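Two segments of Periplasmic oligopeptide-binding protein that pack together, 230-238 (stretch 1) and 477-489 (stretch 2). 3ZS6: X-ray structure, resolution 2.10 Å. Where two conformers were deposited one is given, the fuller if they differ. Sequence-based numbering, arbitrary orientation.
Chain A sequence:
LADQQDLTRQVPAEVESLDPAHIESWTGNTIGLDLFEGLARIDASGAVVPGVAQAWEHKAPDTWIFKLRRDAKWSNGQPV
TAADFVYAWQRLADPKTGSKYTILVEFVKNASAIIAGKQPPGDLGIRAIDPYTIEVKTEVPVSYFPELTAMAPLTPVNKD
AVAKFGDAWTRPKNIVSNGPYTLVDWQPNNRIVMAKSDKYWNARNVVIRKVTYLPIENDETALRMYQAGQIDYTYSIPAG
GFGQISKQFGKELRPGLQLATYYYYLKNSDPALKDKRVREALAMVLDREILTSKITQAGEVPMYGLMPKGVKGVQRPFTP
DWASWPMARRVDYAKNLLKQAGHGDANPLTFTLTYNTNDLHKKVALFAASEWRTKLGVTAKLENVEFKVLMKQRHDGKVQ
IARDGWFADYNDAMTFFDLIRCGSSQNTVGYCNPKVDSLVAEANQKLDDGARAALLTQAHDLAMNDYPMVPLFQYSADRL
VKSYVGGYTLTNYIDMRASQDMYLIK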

# COMPACT_ATOMS: atom_id res chain seq x y z
N GLN A 230 -19.87 17.88 5.29
CA GLN A 230 -18.94 18.29 4.23
C GLN A 230 -18.23 17.09 3.58
O GLN A 230 -17.68 17.20 2.49
CB GLN A 230 -17.88 19.23 4.80
CG GLN A 230 -18.39 20.55 5.35
CD GLN A 230 -17.29 21.34 6.05
OE1 GLN A 230 -17.15 21.29 7.27
NE2 GLN A 230 -16.48 22.05 5.26
N ILE A 231 -18.24 15.96 4.27
CA ILE A 231 -17.58 14.74 3.81
C ILE A 231 -18.54 13.57 3.96
O ILE A 231 -19.30 13.52 4.92
CB ILE A 231 -16.32 14.46 4.66
CG1 ILE A 231 -15.29 15.56 4.45
CG2 ILE A 231 -15.73 13.10 4.32
CD1 ILE A 231 -14.09 15.46 5.38
N ASP A 232 -18.53 12.62 3.02
CA ASP A 232 -19.44 11.48 3.12
C ASP A 232 -18.73 10.21 3.57
O ASP A 232 -19.38 9.21 3.90
CB ASP A 232 -20.11 11.19 1.78
CG ASP A 232 -20.76 12.41 1.17
OD1 ASP A 232 -21.75 12.91 1.75
OD2 ASP A 232 -20.29 12.86 0.10
N TYR A 233 -17.40 10.25 3.57
CA TYR A 233 -16.58 9.04 3.57
C TYR A 233 -15.20 9.44 4.10
O TYR A 233 -14.43 10.07 3.39
CB TYR A 233 -16.47 8.57 2.12
CG TYR A 233 -15.85 7.21 1.84
CD1 TYR A 233 -14.48 6.99 2.03
CD2 TYR A 233 -16.61 6.16 1.33
CE1 TYR A 233 -13.90 5.75 1.75
CE2 TYR A 233 -16.05 4.92 1.04
CZ TYR A 233 -14.69 4.73 1.25
OH TYR A 233 -14.12 3.50 0.97
N THR A 234 -14.89 9.09 5.35
CA THR A 234 -13.61 9.47 5.93
C THR A 234 -12.53 8.44 5.63
O THR A 234 -12.82 7.32 5.21
CB THR A 234 -13.68 9.63 7.48
OG1 THR A 234 -13.78 8.34 8.10
CG2 THR A 234 -14.85 10.52 7.89
N TYR A 235 -11.29 8.81 5.89
CA TYR A 235 -10.18 7.88 5.74
C TYR A 235 -10.18 6.86 6.88
O TYR A 235 -10.12 5.65 6.66
CB TYR A 235 -8.86 8.64 5.71
CG TYR A 235 -7.65 7.75 5.84
CD1 TYR A 235 -7.33 6.84 4.84
CD2 TYR A 235 -6.82 7.83 6.96
CE1 TYR A 235 -6.22 6.01 4.95
CE2 TYR A 235 -5.70 7.02 7.07
CZ TYR A 235 -5.41 6.11 6.07
OH TYR A 235 -4.31 5.30 6.19
N SER A 236 -10.29 7.36 8.11
CA SER A 236 -10.30 6.51 9.30
C SER A 236 -11.14 7.16 10.40
O SER A 236 -12.10 7.87 10.11
CB SER A 236 -8.86 6.30 9.78
OG SER A 236 -8.81 5.52 10.96
N ILE A 237 -10.79 6.91 11.65
CA ILE A 237 -11.36 7.66 12.77
C ILE A 237 -10.23 8.09 13.71
O ILE A 237 -9.16 7.48 13.70
CB ILE A 237 -12.37 6.81 13.57
CG1 ILE A 237 -11.78 5.44 13.89
CG2 ILE A 237 -13.68 6.66 12.80
CD1 ILE A 237 -12.55 4.71 14.98
N PRO A 238 -10.45 9.14 14.51
CA PRO A 238 -9.39 9.59 15.43
C PRO A 238 -9.01 8.51 16.44
O PRO A 238 -9.88 7.78 16.92
CB PRO A 238 -10.03 10.77 16.17
CG PRO A 238 -11.18 11.21 15.31
CD PRO A 238 -11.67 9.96 14.62
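Stretch 2 (477-489) ADRLVKSYVGGYT

Stretch 2 runs antiparallel to stretch 1: Asp232 lies nearest Lys482, Tyr233 nearest Val481, Thr234 nearest Leu480 and Ser236 nearest Arg479. Stretch 1 forms no regular helix or strand; extended residues such as Tyr233, Thr234 and Ile237 are interrupted by bends at Asp232 and Tyr235. Stretch 2 has short strands at 479-480 and 485-486 joined through a type I turn from Lys482 to Val485, closed by Val485 N to Lys482 O at 3.0 Å.

A single beta bridge pairs Tyr233 with Val481, their CA atoms 4.5 Å apart. Two nearly straight hydrogen bonds flank it: Lys482 N gives to Asp232 O at 3.0 Å, and Thr234 N gives to Leu480 O at 2.9 Å. Beyond the bridge, side chains take over from the backbone. The short, hydroxyl-bearing Thr234 both donates and accepts, its OG1 receiving Leu480 N at 3.1 Å and giving to Ser236 O at 2.7 Å.

Arginine suits its place because its several N-H groups can reach neighbouring backbone carbonyls. Arg479 NE makes weak bonds to Thr234 O at 2.9 Å and Tyr235 O at 3.2 Å; Arg479 NH2 also reaches Tyr235 O weakly, at 3.2 Å, while Arg479 NH1 gives to Tyr488 OH at 2.9 Å. Tyr233 CE1 lies over one face of the guanidinium, 3.7 Å from Arg479 NE. Over a face of the Tyr233 ring lies Val481, its CG2 3.8 Å from Tyr233 CD2, a branched apolar side chain well matched to an aromatic surface.

At the turn, Tyr484 OH donates to the carboxylate of Asp232, OD1 lying 2.5 Å away; Asp232 OD2 is satisfied elsewhere in the structure. At the other end, water 1 links the stretches, accepting from Ser236 OG at 2.7 Å and donating to Asp478 O at 2.5 Å. Nearby, Ile237 CG2 packs 4.1 Å from Leu480 CG, an apolar pair needing no polar partner.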

# COMPACT_ATOMS: atom_id res chain seq x y z
N ALA A 477 -9.66 -1.13 9.91
CA ALA A 477 -10.33 -0.58 8.74
C ALA A 477 -11.42 0.44 9.11
O ALA A 477 -12.09 1.00 8.22
CB ALA A 477 -10.95 -1.72 7.92
N ASP A 478 -11.60 0.66 10.40
CA ASP A 478 -12.65 1.53 10.93
C ASP A 478 -12.65 2.90 10.27
O ASP A 478 -11.64 3.61 10.26
CB ASP A 478 -12.50 1.70 12.44
CG ASP A 478 -12.81 0.42 13.21
OD1 ASP A 478 -12.86 -0.66 12.58
OD2 ASP A 478 -12.97 0.50 14.44
N ARG A 479 -13.81 3.27 9.73
CA ARG A 479 -14.01 4.60 9.16
C ARG A 479 -15.50 4.94 9.17
O ARG A 479 -16.34 4.06 9.39
CB ARG A 479 -13.44 4.68 7.73
CG ARG A 479 -14.17 3.84 6.68
CD ARG A 479 -13.93 4.38 5.26
NE ARG A 479 -12.51 4.49 4.94
CZ ARG A 479 -11.78 3.52 4.39
NH1 ARG A 479 -12.34 2.35 4.08
NH2 ARG A 479 -10.49 3.72 4.15
N LEU A 480 -15.82 6.21 8.95
CA LEU A 480 -17.21 6.66 8.90
C LEU A 480 -17.64 6.83 7.45
O LEU A 480 -16.96 7.50 6.67
CB LEU A 480 -17.39 7.98 9.66
CG LEU A 480 -17.26 7.90 11.19
CD1 LEU A 480 -16.97 9.27 11.81
CD2 LEU A 480 -18.52 7.28 11.81
N VAL A 481 -18.77 6.22 7.11
CA VAL A 481 -19.36 6.35 5.78
C VAL A 481 -20.86 6.57 5.98
O VAL A 481 -21.52 5.80 6.68
CB VAL A 481 -19.12 5.11 4.91
CG1 VAL A 481 -19.81 5.25 3.56
CG2 VAL A 481 -17.61 4.85 4.72
N LYS A 482 -21.39 7.64 5.39
CA LYS A 482 -22.78 8.05 5.63
C LYS A 482 -23.77 6.93 5.31
O LYS A 482 -23.53 6.10 4.43
CB LYS A 482 -23.09 9.31 4.81
CG LYS A 482 -22.27 10.54 5.22
CD LYS A 482 -22.77 11.13 6.54
CE LYS A 482 -22.03 12.42 6.91
NZ LYS A 482 -22.66 13.09 8.08
N SER A 483 -24.89 6.91 6.04
CA SER A 483 -25.93 5.90 5.84
C SER A 483 -26.52 5.92 4.44
O SER A 483 -27.04 4.91 3.96
CB SER A 483 -27.05 6.06 6.88
OG SER A 483 -26.53 5.85 8.19
N TYR A 484 -26.47 7.08 3.78
CA TYR A 484 -26.99 7.16 2.41
C TYR A 484 -26.00 6.69 1.33
O TYR A 484 -26.32 6.72 0.14
CB TYR A 484 -27.50 8.57 2.09
CG TYR A 484 -26.51 9.68 2.38
CD1 TYR A 484 -25.43 9.93 1.53
CD2 TYR A 484 -26.65 10.48 3.51
CE1 TYR A 484 -24.52 10.95 1.80
CE2 TYR A 484 -25.75 11.49 3.79
CZ TYR A 484 -24.69 11.73 2.94
OH TYR A 484 -23.80 12.75 3.22
N VAL A 485 -24.80 6.28 1.73
CA VAL A 485 -23.85 5.71 0.77
C VAL A 485 -24.01 4.20 0.65
O VAL A 485 -23.67 3.46 1.58
CB VAL A 485 -22.38 6.04 1.11
CG1 VAL A 485 -21.42 5.34 0.11
CG2 VAL A 485 -22.15 7.54 1.11
N GLY A 486 -24.53 3.75 -0.48
CA GLY A 486 -24.79 2.33 -0.69
C GLY A 486 -23.65 1.59 -1.38
O GLY A 486 -22.79 2.21 -2.02
N GLY A 487 -23.64 0.27 -1.25
CA GLY A 487 -22.64 -0.57 -1.91
C GLY A 487 -21.40 -0.93 -1.09
O GLY A 487 -20.58 -1.74 -1.53
N TYR A 488 -21.24 -0.32 0.08
CA TYR A 488 -20.06 -0.58 0.92
C TYR A 488 -20.16 -1.97 1.53
O TYR A 488 -21.20 -2.35 2.05
CB TYR A 488 -19.96 0.48 2.03
CG TYR A 488 -18.59 0.58 2.70
CD1 TYR A 488 -18.25 -0.24 3.78
CD2 TYR A 488 -17.64 1.49 2.24
CE1 TYR A 488 -17.01 -0.15 4.40
CE2 TYR A 488 -16.38 1.58 2.84
CZ TYR A 488 -16.07 0.76 3.92
OH TYR A 488 -14.84 0.86 4.51
N THR A 489 -19.07 -2.75 1.46
CA THR A 489 -19.05 -4.06 2.10
C THR A 489 -17.94 -4.13 3.14
O THR A 489 -17.06 -3.27 3.18
CB THR A 489 -18.84 -5.22 1.10
OG1 THR A 489 -17.44 -5.34 0.82
CG2 THR A 489 -19.63 -4.98 -0.20
O HOH W 1 -9.27 2.97 10.33